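Local coordinates for CCMAN5 (Cellulosimicrobium cellulans, PDB 2XSG), which is a family 92 glycoside hydrolase, an alpha-mannosidase that probably uses its bound calcium ion to help remove mannose from yeast-type phosphorylated glycans, at residues 346-351 against 372-377. Numbering follows the deposited sequence.
Sequences TYYDSW and RDMVQS
In S377 (chi1 -59°) OG sits beside its own backbone N, and in D373 (chi1 -82°) CG does likewise, so both polar ends lean from the helix onto the backbone of 346-348. S377 OG gives its proton to D373 O one turn back, 2.6 Å away, and through its oxygen receives Y348 N at 2.8 Å in a nearly straight bond. D373 O thus accepts twice, from S377 N and S377 OG. One turn earlier, D373 OD2 takes T346 N at 3.1 Å, met from well above the carboxylate plane, and also accepts from a water 2.6 Å away. That water lies in the plane of the Y348 ring at its edge, hydrogen-bonded to Y348 OH. D373 CB rests against the same ring edge, 3.6 Å from Y348 CE1. An alanine in place of D373 would take away the carboxylate, and with it the acceptor of T346 N and one end of the water bridge to Y348 OH, and would probably let the start of 346-351 sit less firmly on the helix. The contact lies in the GH92 catalytic domain, where strand 348-349, paired antiparallel with strand 323-324, lies against helix 368-387. M374, its chain extended beyond CG, passes obliquely by the Y348 ring, CG 4.1 Å from CD1; F360 and I363 of helix 353-366 touch it too. The indole of W351 comes edge-on to the helix, CH2 3.3 Å from M374 O in the ring plane. On Y347, CG is anti to the backbone N (chi1 179°), and the ring swings back until CD1 lies 3.7 Å from S377 CB, while Y332 stacks on it.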
ATOM      1  N   THR A 346      15.143  11.383  -5.385  1.00  9.32           N
ATOM      2  CA  THR A 346      14.795  10.093  -5.976  1.00  8.35           C
ATOM      3  C   THR A 346      13.353  10.148  -6.455  1.00  7.64           C
ATOM      4  O   THR A 346      12.443  10.557  -5.707  1.00  7.20           O
ATOM      5  CB  THR A 346      15.012   8.952  -4.963  1.00  8.26           C
ATOM      6  OG1 THR A 346      16.408   8.864  -4.689  1.00  8.96           O
ATOM      7  CG2 THR A 346      14.539   7.574  -5.501  1.00  7.73           C
ATOM      8  N   TYR A 347      13.147   9.745  -7.708  1.00  6.42           N
ATOM      9  CA  TYR A 347      11.805   9.715  -8.277  1.00  5.52           C
ATOM     10  C   TYR A 347      11.137   8.381  -7.933  1.00  5.34           C
ATOM     11  O   TYR A 347      11.648   7.307  -8.265  1.00  5.45           O
ATOM     12  CB  TYR A 347      11.848   9.948  -9.793  1.00  5.79           C
ATOM     13  CG  TYR A 347      10.504   9.911 -10.471  1.00  5.44           C
ATOM     14  CD1 TYR A 347       9.619  10.984 -10.368  1.00  5.66           C
ATOM     15  CD2 TYR A 347      10.109   8.803 -11.216  1.00  5.95           C
ATOM     16  CE1 TYR A 347       8.367  10.949 -10.988  1.00  5.38           C
ATOM     17  CE2 TYR A 347       8.867   8.772 -11.852  1.00  6.15           C
ATOM     18  CZ  TYR A 347       8.005   9.854 -11.739  1.00  4.91           C
ATOM     19  OH  TYR A 347       6.772   9.826 -12.360  1.00  3.83           O
ATOM     20  N   TYR A 348       9.999   8.471  -7.259  1.00  4.51           N
ATOM     21  CA  TYR A 348       9.149   7.326  -6.982  1.00  4.55           C
ATOM     22  C   TYR A 348       7.905   7.348  -7.879  1.00  4.16           C
ATOM     23  O   TYR A 348       7.455   8.415  -8.327  1.00  3.79           O
ATOM     24  CB  TYR A 348       8.752   7.308  -5.493  1.00  4.53           C
ATOM     25  CG  TYR A 348       9.959   7.152  -4.593  1.00  4.97           C
ATOM     26  CD1 TYR A 348      10.681   8.267  -4.135  1.00  3.38           C
ATOM     27  CD2 TYR A 348      10.410   5.884  -4.241  1.00  5.65           C
ATOM     28  CE1 TYR A 348      11.810   8.100  -3.328  1.00  3.24           C
ATOM     29  CE2 TYR A 348      11.524   5.715  -3.461  1.00  4.43           C
ATOM     30  CZ  TYR A 348      12.217   6.817  -3.006  1.00  4.37           C
ATOM     31  OH  TYR A 348      13.323   6.586  -2.231  1.00  5.27           O
ATOM     32  N   ASP A 349       7.376   6.152  -8.138  1.00  3.74           N
ATOM     33  CA  ASP A 349       6.207   5.959  -8.984  1.00  3.32           C
ATOM     34  C   ASP A 349       5.483   4.691  -8.543  1.00  3.66           C
ATOM     35  O   ASP A 349       6.088   3.824  -7.883  1.00  3.83           O
ATOM     36  CB  ASP A 349       6.637   5.861 -10.447  1.00  3.09           C
ATOM     37  CG  ASP A 349       5.480   6.037 -11.429  1.00  3.25           C
ATOM     38  OD1 ASP A 349       4.329   6.327 -11.011  1.00  2.86           O
ATOM     39  OD2 ASP A 349       5.724   5.847 -12.641  1.00  4.01           O
ATOM     40  N   SER A 350       4.209   4.610  -8.914  1.00  3.02           N
ATOM     41  CA  SER A 350       3.261   3.511  -8.602  1.00  3.95           C
ATOM     42  C   SER A 350       2.290   3.960  -7.536  1.00  3.69           C
ATOM     43  O   SER A 350       2.597   3.925  -6.356  1.00  4.39           O
ATOM     44  CB  SER A 350       3.931   2.215  -8.164  1.00  3.87           C
ATOM     45  OG  SER A 350       2.961   1.183  -8.103  1.00  4.30           O
ATOM     46  N   TRP A 351       1.117   4.393  -7.963  1.00  3.90           N
ATOM     47  CA  TRP A 351       0.213   5.117  -7.083  1.00  3.88           C
ATOM     48  C   TRP A 351      -1.138   4.421  -7.021  1.00  3.55           C
ATOM     49  O   TRP A 351      -1.575   3.838  -8.000  1.00  3.92           O
ATOM     50  CB  TRP A 351       0.040   6.532  -7.614  1.00  3.73           C
ATOM     51  CG  TRP A 351       1.349   7.284  -7.801  1.00  4.59           C
ATOM     52  CD1 TRP A 351       2.067   7.403  -8.949  1.00  4.39           C
ATOM     53  CD2 TRP A 351       2.063   8.015  -6.800  1.00  4.96           C
ATOM     54  NE1 TRP A 351       3.206   8.163  -8.727  1.00  5.87           N
ATOM     55  CE2 TRP A 351       3.221   8.548  -7.413  1.00  5.18           C
ATOM     56  CE3 TRP A 351       1.832   8.276  -5.440  1.00  5.76           C
ATOM     57  CZ2 TRP A 351       4.137   9.341  -6.721  1.00  5.89           C
ATOM     58  CZ3 TRP A 351       2.758   9.052  -4.740  1.00  5.32           C
ATOM     59  CH2 TRP A 351       3.901   9.569  -5.384  1.00  7.05           C
ATOM     60  N   ARG A 372       9.271  13.384   1.496  1.00  5.20           N
ATOM     61  CA  ARG A 372       9.529  14.535   0.646  1.00  5.45           C
ATOM     62  C   ARG A 372       9.773  14.069  -0.802  1.00  5.86           C
ATOM     63  O   ARG A 372       9.187  14.619  -1.736  1.00  5.58           O
ATOM     64  CB  ARG A 372      10.690  15.398   1.158  1.00  5.84           C
ATOM     65  CG  ARG A 372      10.831  16.713   0.360  1.00  7.37           C
ATOM     66  CD  ARG A 372      12.075  17.575   0.673  1.00 11.33           C
ATOM     67  NE  ARG A 372      11.884  18.910   0.081  1.00 16.07           N
ATOM     68  CZ  ARG A 372      12.091  19.200  -1.206  1.00 18.22           C
ATOM     69  NH1 ARG A 372      12.538  18.266  -2.047  1.00 19.12           N
ATOM     70  NH2 ARG A 372      11.862  20.427  -1.663  1.00 18.79           N
ATOM     71  N   ASP A 373      10.600  13.043  -0.993  1.00  5.78           N
ATOM     72  CA  ASP A 373      10.902  12.597  -2.362  1.00  6.19           C
ATOM     73  C   ASP A 373       9.643  12.089  -3.069  1.00  5.68           C
ATOM     74  O   ASP A 373       9.439  12.336  -4.254  1.00  5.09           O
ATOM     75  CB  ASP A 373      12.002  11.534  -2.393  1.00  6.08           C
ATOM     76  CG  ASP A 373      13.419  12.129  -2.312  1.00  7.81           C
ATOM     77  OD1 ASP A 373      13.586  13.357  -2.128  1.00  6.79           O
ATOM     78  OD2 ASP A 373      14.373  11.331  -2.428  1.00  8.87           O
ATOM     79  N   MET A 374       8.795  11.379  -2.325  1.00  4.96           N
ATOM     80  CA  MET A 374       7.537  10.903  -2.865  1.00  3.88           C
ATOM     81  C   MET A 374       6.622  12.037  -3.342  1.00  3.23           C
ATOM     82  O   MET A 374       6.024  11.949  -4.415  1.00  2.54           O
ATOM     83  CB  MET A 374       6.832  10.041  -1.825  1.00  3.87           C
ATOM     84  CG  MET A 374       7.547   8.727  -1.557  1.00  3.96           C
ATOM     85  SD  MET A 374       6.663   7.781  -0.308  1.00  6.06           S
ATOM     86  CE  MET A 374       7.557   6.221  -0.335  1.00  5.82           C
ATOM     87  N   VAL A 375       6.503  13.094  -2.536  1.00  2.66           N
ATOM     88  CA  VAL A 375       5.648  14.215  -2.892  1.00  2.79           C
ATOM     89  C   VAL A 375       6.228  14.951  -4.095  1.00  2.51           C
ATOM     90  O   VAL A 375       5.493  15.309  -5.016  1.00  2.62           O
ATOM     91  CB  VAL A 375       5.415  15.183  -1.706  1.00  2.99           C
ATOM     92  CG1 VAL A 375       4.552  16.371  -2.158  1.00  2.74           C
ATOM     93  CG2 VAL A 375       4.731  14.422  -0.517  1.00  3.41           C
ATOM     94  N   GLN A 376       7.544  15.162  -4.085  1.00  2.84           N
ATOM     95  CA  GLN A 376       8.227  15.778  -5.215  1.00  3.18           C
ATOM     96  C   GLN A 376       7.987  14.961  -6.479  1.00  3.45           C
ATOM     97  O   GLN A 376       7.782  15.522  -7.563  1.00  3.06           O
ATOM     98  CB  GLN A 376       9.732  15.926  -4.960  1.00  3.37           C
ATOM     99  CG  GLN A 376      10.524  16.604  -6.134  1.00  2.37           C
ATOM    100  CD  GLN A 376      10.125  18.054  -6.415  1.00  5.22           C
ATOM    101  OE1 GLN A 376      10.796  18.989  -5.968  1.00  5.81           O
ATOM    102  NE2 GLN A 376       9.049  18.247  -7.191  1.00  4.30           N
ATOM    103  N   SER A 377       8.007  13.639  -6.327  1.00  3.18           N
ATOM    104  CA  SER A 377       7.797  12.732  -7.461  1.00  3.14           C
ATOM    105  C   SER A 377       6.381  12.872  -7.989  1.00  3.04           C
ATOM    106  O   SER A 377       6.156  12.901  -9.214  1.00  2.88           O
ATOM    107  CB  SER A 377       8.076  11.290  -7.043  1.00  3.83           C
ATOM    108  OG  SER A 377       9.415  11.164  -6.581  1.00  4.49           O
TER
HETATM  109  O   HOH W   1      14.335   8.964  -1.288  1.00 13.35           O